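Local coordinates for putative iron binding protein (Bordetella pertussis Tohama I, PDB 1Y9U) that binds ferric iron through tyrosine side chains and probably serves iron uptake as a periplasmic solute-binding protein, at residues D24-D29 / L258-S263; A146-M151 / K310-L315. One frame throughout, in Å; residues are numbered along the deposited sequence.

Both contacts pair helices that lie far apart in the sequence of a periplasmic binding protein, and they sit on opposite sides of the chain's centre, with nearest atoms about 21 Å apart. Contact 1 joins helix 20-30 to the end of helix 251-261. It is partly buried, and two aromatic rings bridge backbones that stay well separated. Contact 2 joins helix 142-155 to helix 303-318, is buried, and rests on alanine and valine, small aliphatic side chains that also reach the backbone. Both are apolar, but the partly exposed ring of contact 1 carries a hydroxyl, whereas one helix of contact 2 carries Tyr-143, which binds iron in this protein although none is bound here.

Contact 1. Residues D24-D29 / L258-S263; sequences DAFAKD and LEYLVS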
ATOM      1  N   ASP A  24       7.360  21.603  -0.041  1.00 16.62           N
ATOM      2  CA  ASP A  24       7.943  22.915   0.267  1.00 17.14           C
ATOM      3  C   ASP A  24       9.443  22.922   0.006  1.00 17.13           C
ATOM      4  O   ASP A  24       9.986  23.931  -0.464  1.00 16.85           O
ATOM      5  CB  ASP A  24       7.673  23.332   1.722  1.00 17.35           C
ATOM      6  CG  ASP A  24       6.222  23.726   1.965  1.00 18.87           C
ATOM      7  OD1 ASP A  24       5.859  23.864   3.145  1.00 21.69           O
ATOM      8  OD2 ASP A  24       5.394  23.906   1.052  1.00 20.76           O
ATOM      9  N   ALA A  25      10.127  21.824   0.322  1.00 16.65           N
ATOM     10  CA  ALA A  25      11.560  21.736   0.027  1.00 16.77           C
ATOM     11  C   ALA A  25      11.813  21.782  -1.485  1.00 16.46           C
ATOM     12  O   ALA A  25      12.707  22.490  -1.954  1.00 16.14           O
ATOM     13  CB  ALA A  25      12.143  20.496   0.623  1.00 17.59           C
ATOM     14  N   PHE A  26      11.001  21.068  -2.257  1.00 15.72           N
ATOM     15  CA  PHE A  26      11.121  21.086  -3.712  1.00 15.34           C
ATOM     16  C   PHE A  26      10.928  22.495  -4.256  1.00 15.48           C
ATOM     17  O   PHE A  26      11.675  22.937  -5.120  1.00 14.93           O
ATOM     18  CB  PHE A  26      10.122  20.124  -4.351  1.00 14.92           C
ATOM     19  CG  PHE A  26      10.058  20.192  -5.842  1.00 14.19           C
ATOM     20  CD1 PHE A  26      10.914  19.445  -6.614  1.00 15.45           C
ATOM     21  CD2 PHE A  26       9.114  20.972  -6.480  1.00 15.57           C
ATOM     22  CE1 PHE A  26      10.842  19.473  -7.986  1.00 14.78           C
ATOM     23  CE2 PHE A  26       9.040  21.011  -7.849  1.00 14.61           C
ATOM     24  CZ  PHE A  26       9.914  20.255  -8.610  1.00 15.00           C
ATOM     25  N   ALA A  27       9.903  23.181  -3.766  1.00 16.44           N
ATOM     26  CA  ALA A  27       9.628  24.534  -4.225  1.00 16.41           C
ATOM     27  C   ALA A  27      10.752  25.501  -3.873  1.00 17.02           C
ATOM     28  O   ALA A  27      11.149  26.302  -4.713  1.00 17.42           O
ATOM     29  CB  ALA A  27       8.325  25.027  -3.637  1.00 16.74           C
ATOM     30  N   LYS A  28      11.249  25.428  -2.644  1.00 17.89           N
ATOM     31  CA  LYS A  28      12.337  26.299  -2.194  1.00 19.36           C
ATOM     32  C   LYS A  28      13.578  26.111  -3.067  1.00 19.67           C
ATOM     33  O   LYS A  28      14.165  27.076  -3.577  1.00 20.49           O
ATOM     34  CB  LYS A  28      12.667  26.021  -0.724  1.00 20.34           C
ATOM     35  CG  LYS A  28      13.740  26.925  -0.124  1.00 23.61           C
ATOM     36  CD  LYS A  28      13.905  26.700   1.376  1.00 28.46           C
ATOM     37  CE  LYS A  28      12.916  27.525   2.213  1.00 31.71           C
ATOM     38  NZ  LYS A  28      13.020  27.231   3.688  1.00 34.71           N
ATOM     39  N   ASP A  29      13.956  24.855  -3.258  1.00 19.24           N
ATOM     40  CA  ASP A  29      15.213  24.523  -3.917  1.00 19.48           C
ATOM     41  C   ASP A  29      15.165  24.757  -5.413  1.00 18.90           C
ATOM     42  O   ASP A  29      16.134  25.240  -6.001  1.00 18.87           O
ATOM     43  CB  ASP A  29      15.580  23.066  -3.622  1.00 19.43           C
ATOM     44  CG  ASP A  29      16.031  22.844  -2.186  1.00 21.61           C
ATOM     45  OD1 ASP A  29      16.300  23.830  -1.460  1.00 24.72           O
ATOM     46  OD2 ASP A  29      16.146  21.698  -1.699  1.00 24.10           O
ATOM     47  N   LEU A 258       8.086  14.495 -10.259  1.00 12.14           N
ATOM     48  CA  LEU A 258       7.984  13.058 -10.072  1.00 12.75           C
ATOM     49  C   LEU A 258       9.372  12.456  -9.817  1.00 12.36           C
ATOM     50  O   LEU A 258       9.539  11.585  -8.972  1.00 12.57           O
ATOM     51  CB  LEU A 258       7.274  12.444 -11.268  1.00 13.84           C
ATOM     52  CG  LEU A 258       6.948  10.962 -11.278  1.00 16.16           C
ATOM     53  CD1 LEU A 258       6.089  10.632 -10.099  1.00 16.68           C
ATOM     54  CD2 LEU A 258       6.245  10.614 -12.578  1.00 17.57           C
ATOM     55  N   GLU A 259      10.387  12.949 -10.522  1.00 11.56           N
ATOM     56  CA  GLU A 259      11.752  12.504 -10.279  1.00 11.23           C
ATOM     57  C   GLU A 259      12.209  12.895  -8.870  1.00 11.35           C
ATOM     58  O   GLU A 259      12.909  12.139  -8.202  1.00 11.84           O
ATOM     59  CB  GLU A 259      12.710  13.064 -11.359  1.00 11.31           C
ATOM     60  CG  GLU A 259      12.465  12.432 -12.715  1.00 12.07           C
ATOM     61  CD  GLU A 259      13.267  13.023 -13.857  1.00 13.22           C
ATOM     62  OE1 GLU A 259      13.732  14.177 -13.704  1.00 16.11           O
ATOM     63  OE2 GLU A 259      13.426  12.329 -14.880  1.00 13.58           O
ATOM     64  N   TYR A 260      11.820  14.075  -8.401  1.00 11.08           N
ATOM     65  CA  TYR A 260      12.130  14.495  -7.037  1.00 10.98           C
ATOM     66  C   TYR A 260      11.506  13.530  -6.013  1.00 10.94           C
ATOM     67  O   TYR A 260      12.118  13.189  -5.009  1.00 10.98           O
ATOM     68  CB  TYR A 260      11.626  15.926  -6.782  1.00 11.82           C
ATOM     69  CG  TYR A 260      11.614  16.302  -5.330  1.00 12.63           C
ATOM     70  CD1 TYR A 260      12.782  16.580  -4.657  1.00 12.69           C
ATOM     71  CD2 TYR A 260      10.429  16.320  -4.612  1.00 12.62           C
ATOM     72  CE1 TYR A 260      12.779  16.912  -3.327  1.00 14.00           C
ATOM     73  CE2 TYR A 260      10.407  16.651  -3.287  1.00 13.37           C
ATOM     74  CZ  TYR A 260      11.583  16.943  -2.632  1.00 13.74           C
ATOM     75  OH  TYR A 260      11.575  17.281  -1.294  1.00 16.19           O
ATOM     76  N   LEU A 261      10.294  13.087  -6.297  1.00 10.85           N
ATOM     77  CA  LEU A 261       9.560  12.231  -5.361  1.00 10.98           C
ATOM     78  C   LEU A 261      10.209  10.866  -5.139  1.00 10.81           C
ATOM     79  O   LEU A 261       9.956  10.236  -4.107  1.00 10.96           O
ATOM     80  CB  LEU A 261       8.092  12.061  -5.785  1.00 11.44           C
ATOM     81  CG  LEU A 261       7.215  13.313  -5.627  1.00 12.69           C
ATOM     82  CD1 LEU A 261       5.882  13.130  -6.308  1.00 12.80           C
ATOM     83  CD2 LEU A 261       7.018  13.700  -4.185  1.00 14.29           C
ATOM     84  N   VAL A 262      11.069  10.429  -6.059  1.00 10.76           N
ATOM     85  CA  VAL A 262      11.875   9.204  -5.868  1.00 11.04           C
ATOM     86  C   VAL A 262      13.335   9.458  -5.479  1.00 10.65           C
ATOM     87  O   VAL A 262      14.107   8.513  -5.338  1.00 10.83           O
ATOM     88  CB  VAL A 262      11.805   8.257  -7.088  1.00 10.90           C
ATOM     89  CG1 VAL A 262      10.342   7.919  -7.362  1.00 12.39           C
ATOM     90  CG2 VAL A 262      12.525   8.827  -8.292  1.00 11.15           C
ATOM     91  N   SER A 263      13.698  10.723  -5.255  1.00 10.95           N
ATOM     92  CA  SER A 263      15.019  11.084  -4.758  1.00 10.48           C
ATOM     93  C   SER A 263      15.164  10.615  -3.312  1.00 10.58           C
ATOM     94  O   SER A 263      14.168  10.396  -2.611  1.00 10.64           O
ATOM     95  CB  SER A 263      15.239  12.597  -4.853  1.00 10.46           C
ATOM     96  OG  SER A 263      14.541  13.323  -3.845  1.00 11.34           O
TER
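Phe-26 and Tyr-260 join two helices of the periplasmic binding protein fold, helix 20-30, which follows the first strand of the chain, and the C-terminal turn of helix 251-261. Their side chains slide past each other in opposite directions. CB of Phe-26 lies over one face of the tyrosine ring, 3.8 Å from the ring centroid and 18° off the normal, which makes a CH-pi contact. Farther along, Phe-26 CD1 comes to 3.5 Å from Tyr-260 CG, so the phenylalanine ring sits against the root of the tyrosine. The planes meet at 48°, an oblique aromatic pair. Both rings leave their helices anti to the backbone N (chi1 173° for Phe-26), and these long flat groups bridge backbones whose CA atoms stay 7.5 Å apart at this pair. Phenylalanine suits the buried side, where its ring also touches Ile-32. Tyrosine suits the partly exposed one, because its ring packs while its hydroxyl reaches the polar backbone of the other helix. There Tyr-260 OH forms a weak hydrogen bond with the carbonyl of Leu-22 and lies 3.8 Å from Ala-25 CB, a methyl small enough to leave room for it. Leu-258 and Val-262 pack on helix 82-87 and strand 100-112. Ser-263 is the N-cap of the helix that follows. Tyr-260 O accepts from Ser-263 N and also from Ser-263 OG, which lies 2.7 Å from Tyr-260 O, in the carbonyl plane and on a lone pair.

Contact 2. Residues A146-M151 / K310-L315; sequences ALVAAM and KQASEL
Ala-312 sets its CB against Val-148 and Ala-149, bringing helix 303-318 up to helix 142-155 in a close helix-helix packing of the periplasmic binding protein fold. Alanine suits the place because its single methyl lets the backbones approach: the CA atoms of Ala-149 and Ala-312 are only 5.0 Å apart. Val-148 supplies the larger apolar surface on its helix. Its CG1, anti to the backbone N (chi1 176°), packs against Ala-312, 3.5 Å from Ala-312 CB. Branched at CB, valine offers apolar surface close to its backbone; its side chain also touches Thr-160 of helix 157-170. Ala-149 meets the same methyl from the next position, its CB 4.0 Å from Ala-312 CB, and its other neighbours include Tyr-308, one turn earlier on the facing helix. Ile-152 extends the apolar seam, touching both Ala-312 and Leu-315. Tyr-143, which binds iron in this protein though not in this model, lies on the same helix as Val-148, their side chains about 9 Å apart. The Ala-312 methyl also meets the main chain, its CB 3.5 Å from Ala-149 N.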
ATOM      1  N   ALA A 146      -6.765  -7.184  -2.654  1.00 10.70           N
ATOM      2  CA  ALA A 146      -5.485  -7.152  -3.344  1.00 10.95           C
ATOM      3  C   ALA A 146      -4.635  -8.381  -3.013  1.00 10.89           C
ATOM      4  O   ALA A 146      -3.965  -8.925  -3.882  1.00 11.15           O
ATOM      5  CB  ALA A 146      -4.730  -5.884  -3.001  1.00 11.72           C
ATOM      6  N   LEU A 147      -4.635  -8.810  -1.744  1.00 10.24           N
ATOM      7  CA  LEU A 147      -3.852  -9.980  -1.326  1.00 10.87           C
ATOM      8  C   LEU A 147      -4.411 -11.236  -2.001  1.00 10.84           C
ATOM      9  O   LEU A 147      -3.670 -12.073  -2.491  1.00 10.88           O
ATOM     10  CB  LEU A 147      -3.866 -10.123   0.212  1.00 11.38           C
ATOM     11  CG  LEU A 147      -3.204 -11.388   0.780  1.00 12.38           C
ATOM     12  CD1 LEU A 147      -1.743 -11.447   0.448  1.00 13.18           C
ATOM     13  CD2 LEU A 147      -3.430 -11.483   2.304  1.00 13.13           C
ATOM     14  N   VAL A 148      -5.738 -11.345  -2.012  1.00 10.92           N
ATOM     15  CA  VAL A 148      -6.429 -12.462  -2.680  1.00 11.35           C
ATOM     16  C   VAL A 148      -6.108 -12.488  -4.173  1.00 11.41           C
ATOM     17  O   VAL A 148      -5.855 -13.541  -4.735  1.00 12.40           O
ATOM     18  CB  VAL A 148      -7.952 -12.423  -2.404  1.00 11.67           C
ATOM     19  CG1 VAL A 148      -8.704 -13.523  -3.183  1.00 11.96           C
ATOM     20  CG2 VAL A 148      -8.183 -12.578  -0.897  1.00 11.26           C
ATOM     21  N   ALA A 149      -6.092 -11.327  -4.809  1.00 11.26           N
ATOM     22  CA  ALA A 149      -5.760 -11.241  -6.238  1.00 11.43           C
ATOM     23  C   ALA A 149      -4.341 -11.719  -6.507  1.00 12.05           C
ATOM     24  O   ALA A 149      -4.087 -12.472  -7.446  1.00 12.70           O
ATOM     25  CB  ALA A 149      -5.966  -9.820  -6.757  1.00 11.87           C
ATOM     26  N   ALA A 150      -3.399 -11.329  -5.662  1.00 11.98           N
ATOM     27  CA  ALA A 150      -2.028 -11.795  -5.812  1.00 12.14           C
ATOM     28  C   ALA A 150      -1.948 -13.306  -5.603  1.00 12.19           C
ATOM     29  O   ALA A 150      -1.191 -14.007  -6.272  1.00 12.80           O
ATOM     30  CB  ALA A 150      -1.114 -11.072  -4.833  1.00 11.85           C
ATOM     31  N   MET A 151      -2.730 -13.827  -4.659  1.00 12.13           N
ATOM     32  CA  MET A 151      -2.749 -15.264  -4.411  1.00 12.49           C
ATOM     33  C   MET A 151      -3.287 -16.031  -5.635  1.00 12.83           C
ATOM     34  O   MET A 151      -2.771 -17.086  -5.966  1.00 13.15           O
ATOM     35  CB  MET A 151      -3.568 -15.608  -3.157  1.00 12.53           C
ATOM     36  CG  MET A 151      -3.419 -17.071  -2.719  1.00 13.77           C
ATOM     37  SD  MET A 151      -4.251 -17.408  -1.147  1.00 14.72           S
ATOM     38  CE  MET A 151      -3.108 -16.666   0.021  1.00 15.61           C
ATOM     39  N   LYS A 310     -11.229  -8.251  -9.543  1.00 16.50           N
ATOM     40  CA  LYS A 310     -12.649  -8.581  -9.595  1.00 17.51           C
ATOM     41  C   LYS A 310     -12.851 -10.076  -9.318  1.00 16.80           C
ATOM     42  O   LYS A 310     -13.730 -10.433  -8.547  1.00 17.35           O
ATOM     43  CB  LYS A 310     -13.250  -8.189 -10.946  1.00 18.84           C
ATOM     44  CG  LYS A 310     -14.767  -8.345 -11.044  1.00 22.91           C
ATOM     45  CD  LYS A 310     -15.253  -8.381 -12.499  1.00 28.17           C
ATOM     46  CE  LYS A 310     -15.064  -7.035 -13.204  1.00 30.91           C
ATOM     47  NZ  LYS A 310     -15.550  -7.024 -14.622  1.00 33.45           N
ATOM     48  N   GLN A 311     -12.008 -10.933  -9.873  1.00 16.80           N
ATOM     49  CA  GLN A 311     -12.054 -12.367  -9.600  1.00 16.82           C
ATOM     50  C   GLN A 311     -11.885 -12.645  -8.094  1.00 16.37           C
ATOM     51  O   GLN A 311     -12.571 -13.477  -7.518  1.00 17.48           O
ATOM     52  CB  GLN A 311     -10.969 -13.120 -10.387  1.00 17.30           C
ATOM     53  CG  GLN A 311     -11.131 -14.651 -10.348  1.00 18.98           C
ATOM     54  CD  GLN A 311     -10.113 -15.424 -11.164  1.00 20.92           C
ATOM     55  OE1 GLN A 311      -9.307 -14.840 -11.892  1.00 22.74           O
ATOM     56  NE2 GLN A 311     -10.136 -16.741 -11.028  1.00 21.24           N
ATOM     57  N   ALA A 312     -10.979 -11.911  -7.461  1.00 14.86           N
ATOM     58  CA  ALA A 312     -10.709 -12.058  -6.044  1.00 13.83           C
ATOM     59  C   ALA A 312     -11.927 -11.674  -5.223  1.00 13.60           C
ATOM     60  O   ALA A 312     -12.296 -12.396  -4.311  1.00 13.59           O
ATOM     61  CB  ALA A 312      -9.518 -11.187  -5.661  1.00 13.78           C
ATOM     62  N   SER A 313     -12.543 -10.529  -5.524  1.00 13.64           N
ATOM     63  CA  SER A 313     -13.719 -10.065  -4.820  1.00 13.69           C
ATOM     64  C   SER A 313     -14.863 -11.083  -4.948  1.00 14.77           C
ATOM     65  O   SER A 313     -15.621 -11.344  -4.000  1.00 14.49           O
ATOM     66  CB  SER A 313     -14.185  -8.701  -5.345  1.00 14.42           C
ATOM     67  OG  SER A 313     -15.382  -8.280  -4.732  1.00 15.65           O
ATOM     68  N   GLU A 314     -14.992 -11.643  -6.142  1.00 15.50           N
ATOM     69  CA  GLU A 314     -16.061 -12.605  -6.383  1.00 16.54           C
ATOM     70  C   GLU A 314     -15.798 -13.893  -5.605  1.00 15.71           C
ATOM     71  O   GLU A 314     -16.756 -14.507  -5.115  1.00 15.99           O
ATOM     72  CB  GLU A 314     -16.299 -12.794  -7.888  1.00 18.25           C
ATOM     73  CG  GLU A 314     -17.002 -11.564  -8.456  1.00 22.50           C
ATOM     74  CD  GLU A 314     -16.990 -11.412  -9.976  1.00 26.92           C
ATOM     75  OE1 GLU A 314     -16.479 -12.297 -10.696  1.00 30.88           O
ATOM     76  OE2 GLU A 314     -17.518 -10.373 -10.443  1.00 30.37           O
ATOM     77  N   LEU A 315     -14.532 -14.288  -5.449  1.00 15.11           N
ATOM     78  CA  LEU A 315     -14.200 -15.475  -4.648  1.00 15.26           C
ATOM     79  C   LEU A 315     -14.512 -15.237  -3.163  1.00 14.24           C
ATOM     80  O   LEU A 315     -15.038 -16.096  -2.469  1.00 13.63           O
ATOM     81  CB  LEU A 315     -12.736 -15.873  -4.805  1.00 16.69           C
ATOM     82  CG  LEU A 315     -12.282 -16.887  -5.840  1.00 18.76           C
ATOM     83  CD1 LEU A 315     -10.834 -17.221  -5.568  1.00 19.71           C
ATOM     84  CD2 LEU A 315     -13.142 -18.152  -5.852  1.00 18.81           C
TER